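Peroxisomal acyl-CoA oxidase 1A (Solanum lycopersicum, PDB 2FON) probably catalyses the FAD-dependent first step of peroxisomal fatty-acid beta-oxidation, desaturating acyl-CoA to trans-2-enoyl-CoA and passing the electrons to oxygen. Local coordinates at residues B[163-175]-B[207-220]. Residues are numbered along the deposited sequence; the frame is centred on the assembly and turned at random.
Sequences SNVQGLETTATFD and VYARLITDGKDYGV. With FAD (flavin-adenine dinucleotide), chain E.
Arg210 reaches from strand 207-213 to the loop ahead of strand 171-175, where its NH1 donates to two backbone oxygens: Gln166 O at 2.7 Å and Leu168 O at 3.1 Å. The two bonds differ in geometry. Leu168 O receives NH1 on a lone pair in its carbonyl plane, whereas the donor stands 46° above that of Gln166. The bend at chi3 (68°) turns the guanidinium so that both oxygens lie at its edge, while NE forms a salt bridge with Asp217 OD2 (3.2 Å) on the adjacent hairpin strand. Asp217 OD1 also accepts from Gly219 N, an Asx turn.

Beyond the loop the strands run parallel. Arg210 N donates to Thr170 O, Ala172 N to Arg210 O, Ile212 N to Ala172 O and Phe174 N to Ile212 O, the last at 2.8 Å. The face of Ala172, Ala209 and Leu211 is buried: Ala172 CB lies 4.1 Å from Ala209 CB, and Ile183 and Phe223 also touch Ala172. The other face carries Thr171, Thr173, Arg210 and Ile212, all partly exposed, though side chains still meet there, with Thr173 CG2 4.0 Å from Ile212 CG2.

At the start of the loop, Ser163 N donates to FAD O2P (3.1 Å). The chemistry thus implies that a charged side chain, probably steadied by Asp217, ties the FAD-binding loop to the middle-domain beta-sheet through main-chain oxygens.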
ATOM      1  N   SER B 163      -4.505  20.422  -6.112  1.00 65.75           N
ATOM      2  CA  SER B 163      -3.765  21.121  -5.114  1.00 64.98           C
ATOM      3  C   SER B 163      -3.685  22.604  -5.360  1.00 65.66           C
ATOM      4  O   SER B 163      -3.838  23.374  -4.433  1.00 66.30           O
ATOM      5  CB  SER B 163      -2.367  20.562  -5.067  1.00 65.51           C
ATOM      6  OG  SER B 163      -2.372  19.305  -4.413  1.00 69.24           O
ATOM      7  N   ASN B 164      -3.443  23.032  -6.597  1.00 65.82           N
ATOM      8  CA  ASN B 164      -3.268  24.444  -6.851  1.00 65.02           C
ATOM      9  C   ASN B 164      -4.604  25.140  -7.117  1.00 66.20           C
ATOM     10  O   ASN B 164      -4.954  25.434  -8.321  1.00 65.87           O
ATOM     11  CB  ASN B 164      -2.298  24.640  -7.984  1.00 64.75           C
ATOM     12  CG  ASN B 164      -2.191  26.090  -8.430  1.00 63.49           C
ATOM     13  OD1 ASN B 164      -2.266  26.989  -7.637  1.00 64.34           O
ATOM     14  ND2 ASN B 164      -2.010  26.302  -9.719  1.00 62.13           N
ATOM     15  N   VAL B 165      -5.325  25.407  -6.002  1.00 65.65           N
ATOM     16  CA  VAL B 165      -6.680  26.011  -6.020  1.00 66.01           C
ATOM     17  C   VAL B 165      -6.638  27.337  -6.680  1.00 66.23           C
ATOM     18  O   VAL B 165      -7.562  27.680  -7.368  1.00 67.27           O
ATOM     19  CB  VAL B 165      -7.327  26.241  -4.620  1.00 65.95           C
ATOM     20  CG1 VAL B 165      -8.680  26.740  -4.811  1.00 66.86           C
ATOM     21  CG2 VAL B 165      -7.419  24.926  -3.810  1.00 67.30           C
ATOM     22  N   GLN B 166      -5.554  28.089  -6.504  1.00 67.03           N
ATOM     23  CA  GLN B 166      -5.504  29.461  -7.037  1.00 67.20           C
ATOM     24  C   GLN B 166      -5.497  29.474  -8.546  1.00 67.02           C
ATOM     25  O   GLN B 166      -5.651  30.523  -9.147  1.00 67.99           O
ATOM     26  CB  GLN B 166      -4.326  30.257  -6.485  1.00 67.17           C
ATOM     27  CG  GLN B 166      -4.671  31.434  -5.525  1.00 71.64           C
ATOM     28  CD  GLN B 166      -6.130  31.424  -4.938  1.00 77.01           C
ATOM     29  OE1 GLN B 166      -6.398  30.755  -3.910  1.00 76.53           O
ATOM     30  NE2 GLN B 166      -7.062  32.212  -5.577  1.00 75.37           N
ATOM     31  N   GLY B 167      -5.347  28.308  -9.159  1.00 66.41           N
ATOM     32  CA  GLY B 167      -5.214  28.238 -10.589  1.00 65.34           C
ATOM     33  C   GLY B 167      -6.396  27.615 -11.262  1.00 65.42           C
ATOM     34  O   GLY B 167      -6.263  27.222 -12.398  1.00 65.27           O
ATOM     35  N   LEU B 168      -7.535  27.498 -10.575  1.00 65.46           N
ATOM     36  CA  LEU B 168      -8.751  26.943 -11.203  1.00 66.91           C
ATOM     37  C   LEU B 168      -9.142  27.746 -12.444  1.00 67.08           C
ATOM     38  O   LEU B 168      -8.905  28.964 -12.533  1.00 66.57           O
ATOM     39  CB  LEU B 168      -9.966  26.979 -10.271  1.00 66.72           C
ATOM     40  CG  LEU B 168      -9.920  26.194  -8.965  1.00 71.97           C
ATOM     41  CD1 LEU B 168     -11.016  26.660  -8.031  1.00 74.89           C
ATOM     42  CD2 LEU B 168      -9.937  24.653  -9.091  1.00 73.59           C
ATOM     43  N   GLU B 169      -9.783  27.072 -13.390  1.00 67.29           N
ATOM     44  CA  GLU B 169     -10.120  27.738 -14.646  1.00 67.51           C
ATOM     45  C   GLU B 169     -11.590  28.098 -14.763  1.00 65.52           C
ATOM     46  O   GLU B 169     -11.930  28.909 -15.618  1.00 65.68           O
ATOM     47  CB  GLU B 169      -9.717  26.899 -15.872  1.00 67.46           C
ATOM     48  CG  GLU B 169      -8.284  26.434 -15.960  1.00 68.55           C
ATOM     49  CD  GLU B 169      -8.076  25.540 -17.212  1.00 70.18           C
ATOM     50  OE1 GLU B 169      -8.253  26.044 -18.361  1.00 72.53           O
ATOM     51  OE2 GLU B 169      -7.737  24.334 -17.036  1.00 74.16           O
ATOM     52  N   THR B 170     -12.456  27.491 -13.963  1.00 64.16           N
ATOM     53  CA  THR B 170     -13.887  27.826 -14.026  1.00 63.48           C
ATOM     54  C   THR B 170     -14.061  29.316 -13.744  1.00 63.62           C
ATOM     55  O   THR B 170     -13.463  29.807 -12.787  1.00 63.40           O
ATOM     56  CB  THR B 170     -14.730  27.030 -13.006  1.00 63.14           C
ATOM     57  OG1 THR B 170     -14.510  25.623 -13.172  1.00 62.97           O
ATOM     58  CG2 THR B 170     -16.200  27.296 -13.226  1.00 62.21           C
ATOM     59  N   THR B 171     -14.856  30.032 -14.563  1.00 63.30           N
ATOM     60  CA  THR B 171     -15.107  31.458 -14.314  1.00 63.18           C
ATOM     61  C   THR B 171     -16.538  31.846 -13.949  1.00 63.09           C
ATOM     62  O   THR B 171     -17.505  31.253 -14.403  1.00 62.77           O
ATOM     63  CB  THR B 171     -14.656  32.390 -15.488  1.00 63.69           C
ATOM     64  OG1 THR B 171     -15.388  32.066 -16.682  1.00 66.19           O
ATOM     65  CG2 THR B 171     -13.163  32.318 -15.748  1.00 60.44           C
ATOM     66  N   ALA B 172     -16.649  32.903 -13.142  1.00 63.71           N
ATOM     67  CA  ALA B 172     -17.921  33.474 -12.718  1.00 63.38           C
ATOM     68  C   ALA B 172     -17.911  34.952 -13.045  1.00 64.61           C
ATOM     69  O   ALA B 172     -17.207  35.726 -12.372  1.00 65.51           O
ATOM     70  CB  ALA B 172     -18.089  33.298 -11.276  1.00 62.62           C
ATOM     71  N   THR B 173     -18.702  35.352 -14.042  1.00 64.90           N
ATOM     72  CA  THR B 173     -18.533  36.657 -14.647  1.00 66.30           C
ATOM     73  C   THR B 173     -19.752  37.495 -14.394  1.00 66.81           C
ATOM     74  O   THR B 173     -20.851  37.159 -14.820  1.00 68.16           O
ATOM     75  CB  THR B 173     -18.287  36.573 -16.174  1.00 66.86           C
ATOM     76  OG1 THR B 173     -17.171  35.708 -16.432  1.00 68.60           O
ATOM     77  CG2 THR B 173     -17.944  37.939 -16.731  1.00 65.45           C
ATOM     78  N   PHE B 174     -19.576  38.606 -13.701  1.00 66.47           N
ATOM     79  CA  PHE B 174     -20.726  39.302 -13.290  1.00 66.06           C
ATOM     80  C   PHE B 174     -21.349  39.964 -14.495  1.00 67.69           C
ATOM     81  O   PHE B 174     -20.637  40.478 -15.382  1.00 68.19           O
ATOM     82  CB  PHE B 174     -20.403  40.307 -12.209  1.00 65.38           C
ATOM     83  CG  PHE B 174     -21.588  41.054 -11.774  1.00 64.24           C
ATOM     84  CD1 PHE B 174     -22.597  40.407 -11.089  1.00 62.83           C
ATOM     85  CD2 PHE B 174     -21.759  42.371 -12.141  1.00 65.31           C
ATOM     86  CE1 PHE B 174     -23.743  41.049 -10.725  1.00 62.05           C
ATOM     87  CE2 PHE B 174     -22.904  43.056 -11.773  1.00 66.03           C
ATOM     88  CZ  PHE B 174     -23.908  42.381 -11.048  1.00 66.22           C
ATOM     89  N   ASP B 175     -22.680  39.972 -14.516  1.00 68.69           N
ATOM     90  CA  ASP B 175     -23.443  40.641 -15.564  1.00 69.63           C
ATOM     91  C   ASP B 175     -24.292  41.853 -15.055  1.00 70.21           C
ATOM     92  O   ASP B 175     -25.489  41.720 -14.737  1.00 69.75           O
ATOM     93  CB  ASP B 175     -24.299  39.582 -16.261  1.00 69.89           C
ATOM     94  CG  ASP B 175     -25.016  40.094 -17.497  1.00 71.05           C
ATOM     95  OD1 ASP B 175     -25.039  39.302 -18.447  1.00 74.56           O
ATOM     96  OD2 ASP B 175     -25.587  41.212 -17.532  1.00 71.50           O
ATOM     97  N   VAL B 207     -19.813  26.038  -5.972  1.00 66.61           N
ATOM     98  CA  VAL B 207     -18.857  25.958  -7.083  1.00 64.88           C
ATOM     99  C   VAL B 207     -17.834  27.042  -6.860  1.00 65.34           C
ATOM    100  O   VAL B 207     -18.163  28.223  -6.874  1.00 65.34           O
ATOM    101  CB  VAL B 207     -19.581  26.275  -8.413  1.00 64.85           C
ATOM    102  CG1 VAL B 207     -18.641  26.386  -9.577  1.00 60.37           C
ATOM    103  CG2 VAL B 207     -20.622  25.239  -8.691  1.00 64.26           C
ATOM    104  N   TYR B 208     -16.595  26.646  -6.625  1.00 66.00           N
ATOM    105  CA  TYR B 208     -15.443  27.584  -6.684  1.00 66.22           C
ATOM    106  C   TYR B 208     -15.061  28.007  -8.132  1.00 65.78           C
ATOM    107  O   TYR B 208     -14.957  27.182  -9.013  1.00 66.19           O
ATOM    108  CB  TYR B 208     -14.276  27.046  -5.822  1.00 65.29           C
ATOM    109  CG  TYR B 208     -14.731  27.121  -4.403  1.00 66.37           C
ATOM    110  CD1 TYR B 208     -15.435  26.063  -3.806  1.00 67.47           C
ATOM    111  CD2 TYR B 208     -14.618  28.320  -3.696  1.00 65.50           C
ATOM    112  CE1 TYR B 208     -15.941  26.198  -2.499  1.00 64.47           C
ATOM    113  CE2 TYR B 208     -15.107  28.458  -2.424  1.00 63.45           C
ATOM    114  CZ  TYR B 208     -15.765  27.412  -1.829  1.00 65.07           C
ATOM    115  OH  TYR B 208     -16.241  27.616  -0.548  1.00 67.16           O
ATOM    116  N   ALA B 209     -14.907  29.298  -8.361  1.00 65.11           N
ATOM    117  CA  ALA B 209     -14.591  29.844  -9.683  1.00 64.47           C
ATOM    118  C   ALA B 209     -13.924  31.204  -9.535  1.00 64.05           C
ATOM    119  O   ALA B 209     -13.981  31.842  -8.464  1.00 64.05           O
ATOM    120  CB  ALA B 209     -15.848  29.981 -10.516  1.00 64.69           C
ATOM    121  N   ARG B 210     -13.280  31.655 -10.598  1.00 63.59           N
ATOM    122  CA  ARG B 210     -12.579  32.921 -10.512  1.00 63.88           C
ATOM    123  C   ARG B 210     -13.633  33.981 -10.736  1.00 63.49           C
ATOM    124  O   ARG B 210     -14.310  33.959 -11.760  1.00 64.29           O
ATOM    125  CB  ARG B 210     -11.482  33.074 -11.571  1.00 63.46           C
ATOM    126  CG  ARG B 210     -10.645  31.848 -11.916  1.00 64.12           C
ATOM    127  CD  ARG B 210      -9.409  32.279 -12.766  1.00 64.96           C
ATOM    128  NE  ARG B 210      -8.542  33.072 -11.889  1.00 68.08           N
ATOM    129  CZ  ARG B 210      -7.791  32.556 -10.913  1.00 68.26           C
ATOM    130  NH1 ARG B 210      -7.731  31.236 -10.740  1.00 65.94           N
ATOM    131  NH2 ARG B 210      -7.089  33.357 -10.116  1.00 68.32           N
ATOM    132  N   LEU B 211     -13.772  34.905  -9.800  1.00 62.74           N
ATOM    133  CA  LEU B 211     -14.673  36.026  -9.980  1.00 63.42           C
ATOM    134  C   LEU B 211     -14.109  37.079 -10.976  1.00 64.71           C
ATOM    135  O   LEU B 211     -13.025  37.649 -10.747  1.00 65.15           O
ATOM    136  CB  LEU B 211     -15.056  36.652  -8.618  1.00 62.39           C
ATOM    137  CG  LEU B 211     -15.874  37.940  -8.623  1.00 61.39           C
ATOM    138  CD1 LEU B 211     -17.214  37.802  -9.325  1.00 59.18           C
ATOM    139  CD2 LEU B 211     -16.091  38.391  -7.209  1.00 63.16           C
ATOM    140  N   ILE B 212     -14.845  37.297 -12.068  1.00 65.45           N
ATOM    141  CA  ILE B 212     -14.549  38.323 -13.052  1.00 67.34           C
ATOM    142  C   ILE B 212     -15.678  39.382 -13.015  1.00 68.57           C
ATOM    143  O   ILE B 212     -16.844  39.117 -13.348  1.00 68.97           O
ATOM    144  CB  ILE B 212     -14.478  37.726 -14.501  1.00 68.19           C
ATOM    145  CG1 ILE B 212     -13.524  36.510 -14.591  1.00 68.42           C
ATOM    146  CG2 ILE B 212     -14.189  38.820 -15.546  1.00 66.23           C
ATOM    147  CD1 ILE B 212     -12.166  36.753 -13.996  1.00 70.66           C
ATOM    148  N   THR B 213     -15.331  40.580 -12.583  1.00 68.94           N
ATOM    149  CA  THR B 213     -16.285  41.658 -12.516  1.00 69.86           C
ATOM    150  C   THR B 213     -15.480  42.935 -12.662  1.00 70.39           C
ATOM    151  O   THR B 213     -14.317  42.981 -12.249  1.00 69.76           O
ATOM    152  CB  THR B 213     -17.174  41.633 -11.216  1.00 69.61           C
ATOM    153  OG1 THR B 213     -18.101  42.716 -11.249  1.00 71.60           O
ATOM    154  CG2 THR B 213     -16.375  41.788  -9.964  1.00 69.90           C
ATOM    155  N   ASP B 214     -16.093  43.949 -13.289  1.00 71.44           N
ATOM    156  CA  ASP B 214     -15.398  45.197 -13.647  1.00 72.31           C
ATOM    157  C   ASP B 214     -14.161  44.937 -14.538  1.00 72.43           C
ATOM    158  O   ASP B 214     -13.136  45.600 -14.390  1.00 72.83           O
ATOM    159  CB  ASP B 214     -14.987  45.940 -12.361  1.00 72.54           C
ATOM    160  CG  ASP B 214     -14.872  47.443 -12.539  1.00 74.32           C
ATOM    161  OD1 ASP B 214     -14.673  47.954 -13.675  1.00 75.77           O
ATOM    162  OD2 ASP B 214     -14.968  48.123 -11.498  1.00 77.00           O
ATOM    163  N   GLY B 215     -14.236  43.967 -15.448  1.00 72.36           N
ATOM    164  CA  GLY B 215     -13.060  43.630 -16.259  1.00 72.26           C
ATOM    165  C   GLY B 215     -11.766  43.524 -15.446  1.00 72.13           C
ATOM    166  O   GLY B 215     -10.754  44.133 -15.801  1.00 71.65           O
ATOM    167  N   LYS B 216     -11.825  42.774 -14.337  1.00 71.82           N
ATOM    168  CA  LYS B 216     -10.661  42.430 -13.507  1.00 71.49           C
ATOM    169  C   LYS B 216     -10.907  41.103 -12.768  1.00 71.58           C
ATOM    170  O   LYS B 216     -12.054  40.723 -12.519  1.00 71.07           O
ATOM    171  CB  LYS B 216     -10.316  43.566 -12.531  1.00 71.09           C
ATOM    172  N   ASP B 217      -9.820  40.392 -12.444  1.00 72.36           N
ATOM    173  CA  ASP B 217      -9.880  39.048 -11.837  1.00 72.46           C
ATOM    174  C   ASP B 217      -9.625  39.168 -10.345  1.00 71.70           C
ATOM    175  O   ASP B 217      -8.518  39.463  -9.929  1.00 71.66           O
ATOM    176  CB  ASP B 217      -8.840  38.126 -12.476  1.00 72.71           C
ATOM    177  CG  ASP B 217      -9.145  36.634 -12.258  1.00 77.49           C
ATOM    178  OD1 ASP B 217      -9.408  36.190 -11.092  1.00 82.68           O
ATOM    179  OD2 ASP B 217      -9.098  35.876 -13.266  1.00 81.16           O
ATOM    180  N   TYR B 218     -10.660  38.955  -9.544  1.00 71.13           N
ATOM    181  CA  TYR B 218     -10.548  39.136  -8.100  1.00 70.59           C
ATOM    182  C   TYR B 218     -10.296  37.791  -7.394  1.00 70.11           C
ATOM    183  O   TYR B 218     -10.408  37.685  -6.174  1.00 69.51           O
ATOM    184  CB  TYR B 218     -11.797  39.841  -7.534  1.00 70.45           C
ATOM    185  CG  TYR B 218     -11.889  41.286  -7.913  1.00 71.37           C
ATOM    186  CD1 TYR B 218     -12.655  41.707  -9.014  1.00 70.86           C
ATOM    187  CD2 TYR B 218     -11.185  42.250  -7.191  1.00 71.21           C
ATOM    188  CE1 TYR B 218     -12.714  43.051  -9.374  1.00 68.93           C
ATOM    189  CE2 TYR B 218     -11.234  43.594  -7.543  1.00 69.93           C
ATOM    190  CZ  TYR B 218     -11.992  44.002  -8.632  1.00 70.72           C
ATOM    191  OH  TYR B 218     -12.025  45.380  -8.953  1.00 72.48           O
ATOM    192  N   GLY B 219      -9.965  36.764  -8.165  1.00 69.92           N
ATOM    193  CA  GLY B 219      -9.631  35.461  -7.571  1.00 70.10           C
ATOM    194  C   GLY B 219     -10.788  34.529  -7.187  1.00 69.33           C
ATOM    195  O   GLY B 219     -11.956  34.836  -7.385  1.00 68.87           O
ATOM    196  N   VAL B 220     -10.453  33.385  -6.612  1.00 68.81           N
ATOM    197  CA  VAL B 220     -11.440  32.337  -6.440  1.00 68.48           C
ATOM    198  C   VAL B 220     -12.544  32.598  -5.366  1.00 68.31           C
ATOM    199  O   VAL B 220     -12.250  33.025  -4.258  1.00 66.56           O
ATOM    200  CB  VAL B 220     -10.728  31.031  -6.212  1.00 68.25           C
ATOM    201  CG1 VAL B 220     -11.699  29.988  -5.776  1.00 69.24           C
ATOM    202  CG2 VAL B 220     -10.002  30.617  -7.492  1.00 66.60           C
TER
HETATM  203  PA  FAD E2000      -1.544  17.213  -7.499  1.00 55.53           P
HETATM  204  O1A FAD E2000      -1.417  18.486  -6.759  1.00 54.87           O
HETATM  205  O2A FAD E2000      -1.817  17.396  -8.967  1.00 53.94           O
HETATM  206  O5B FAD E2000      -0.246  16.386  -7.190  1.00 52.85           O
HETATM  207  C5B FAD E2000       0.241  15.505  -8.169  1.00 51.78           C
HETATM  208  C4B FAD E2000       1.658  15.083  -7.743  1.00 50.27           C
HETATM  209  O4B FAD E2000       2.495  16.199  -7.864  1.00 49.64           O
HETATM  210  C3B FAD E2000       1.711  14.689  -6.269  1.00 49.52           C
HETATM  211  O3B FAD E2000       2.714  13.753  -6.183  1.00 47.57           O
HETATM  212  C2B FAD E2000       2.102  15.947  -5.554  1.00 49.26           C
HETATM  213  O2B FAD E2000       2.860  15.774  -4.404  1.00 48.35           O
HETATM  214  C1B FAD E2000       3.010  16.551  -6.607  1.00 52.64           C
HETATM  215  N9A FAD E2000       3.024  17.993  -6.487  1.00 52.87           N
HETATM  216  C8A FAD E2000       2.013  18.854  -6.773  1.00 52.88           C
HETATM  217  N7A FAD E2000       2.435  20.088  -6.467  1.00 52.61           N
HETATM  218  C5A FAD E2000       3.701  20.016  -6.006  1.00 55.54           C
HETATM  219  C6A FAD E2000       4.627  20.979  -5.604  1.00 55.08           C
HETATM  220  N6A FAD E2000       4.302  22.289  -5.603  1.00 54.94           N
HETATM  221  N1A FAD E2000       5.879  20.568  -5.200  1.00 53.12           N
HETATM  222  C2A FAD E2000       6.201  19.242  -5.166  1.00 52.83           C
HETATM  223  N3A FAD E2000       5.287  18.302  -5.589  1.00 54.75           N
HETATM  224  C4A FAD E2000       4.070  18.687  -6.004  1.00 54.03           C
HETATM  225  N1  FAD E2000     -12.370  17.725  -4.451  1.00 46.01           N
HETATM  226  C2  FAD E2000     -13.454  18.552  -4.198  1.00 46.29           C
HETATM  227  O2  FAD E2000     -13.373  19.733  -4.524  1.00 46.49           O
HETATM  228  N3  FAD E2000     -14.602  18.066  -3.571  1.00 45.14           N
HETATM  229  C4  FAD E2000     -14.655  16.732  -3.209  1.00 45.59           C
HETATM  230  O4  FAD E2000     -15.667  16.285  -2.689  1.00 46.31           O
HETATM  231  C4X FAD E2000     -13.571  15.879  -3.465  1.00 46.17           C
HETATM  232  N5  FAD E2000     -13.613  14.523  -3.140  1.00 46.26           N
HETATM  233  C5X FAD E2000     -12.523  13.730  -3.422  1.00 45.66           C
HETATM  234  C6  FAD E2000     -12.594  12.399  -3.116  1.00 45.11           C
HETATM  235  C7  FAD E2000     -11.542  11.590  -3.446  1.00 45.26           C
HETATM  236  C7M FAD E2000     -11.725  10.172  -3.050  1.00 45.72           C
HETATM  237  C8  FAD E2000     -10.391  12.099  -4.073  1.00 45.94           C
HETATM  238  C8M FAD E2000      -9.185  11.256  -4.416  1.00 45.61           C
HETATM  239  C9  FAD E2000     -10.315  13.442  -4.368  1.00 45.08           C
HETATM  240  C9A FAD E2000     -11.393  14.260  -4.045  1.00 45.76           C
HETATM  241  N10 FAD E2000     -11.377  15.608  -4.357  1.00 45.38           N
HETATM  242  C10 FAD E2000     -12.442  16.397  -4.091  1.00 45.51           C
HETATM  243  C1' FAD E2000     -10.191  16.273  -4.998  1.00 46.82           C
HETATM  244  C2' FAD E2000      -9.170  16.247  -3.852  1.00 49.04           C
HETATM  245  O2' FAD E2000      -9.659  16.976  -2.781  1.00 53.42           O
HETATM  246  C3' FAD E2000      -7.801  16.853  -4.091  1.00 50.62           C
HETATM  247  O3' FAD E2000      -7.853  18.250  -4.256  1.00 53.24           O
HETATM  248  C4' FAD E2000      -7.040  16.195  -5.201  1.00 50.06           C
HETATM  249  O4' FAD E2000      -6.842  14.808  -4.872  1.00 49.95           O
HETATM  250  C5' FAD E2000      -5.755  16.966  -5.240  1.00 50.46           C
HETATM  251  O5' FAD E2000      -4.948  16.027  -5.901  1.00 57.82           O
HETATM  252  P   FAD E2000      -4.205  16.327  -7.259  1.00 53.85           P
HETATM  253  O1P FAD E2000      -4.574  15.291  -8.258  1.00 53.81           O
HETATM  254  O2P FAD E2000      -4.331  17.759  -7.723  1.00 56.30           O
HETATM  255  O3P FAD E2000      -2.667  16.282  -6.779  1.00 57.72           O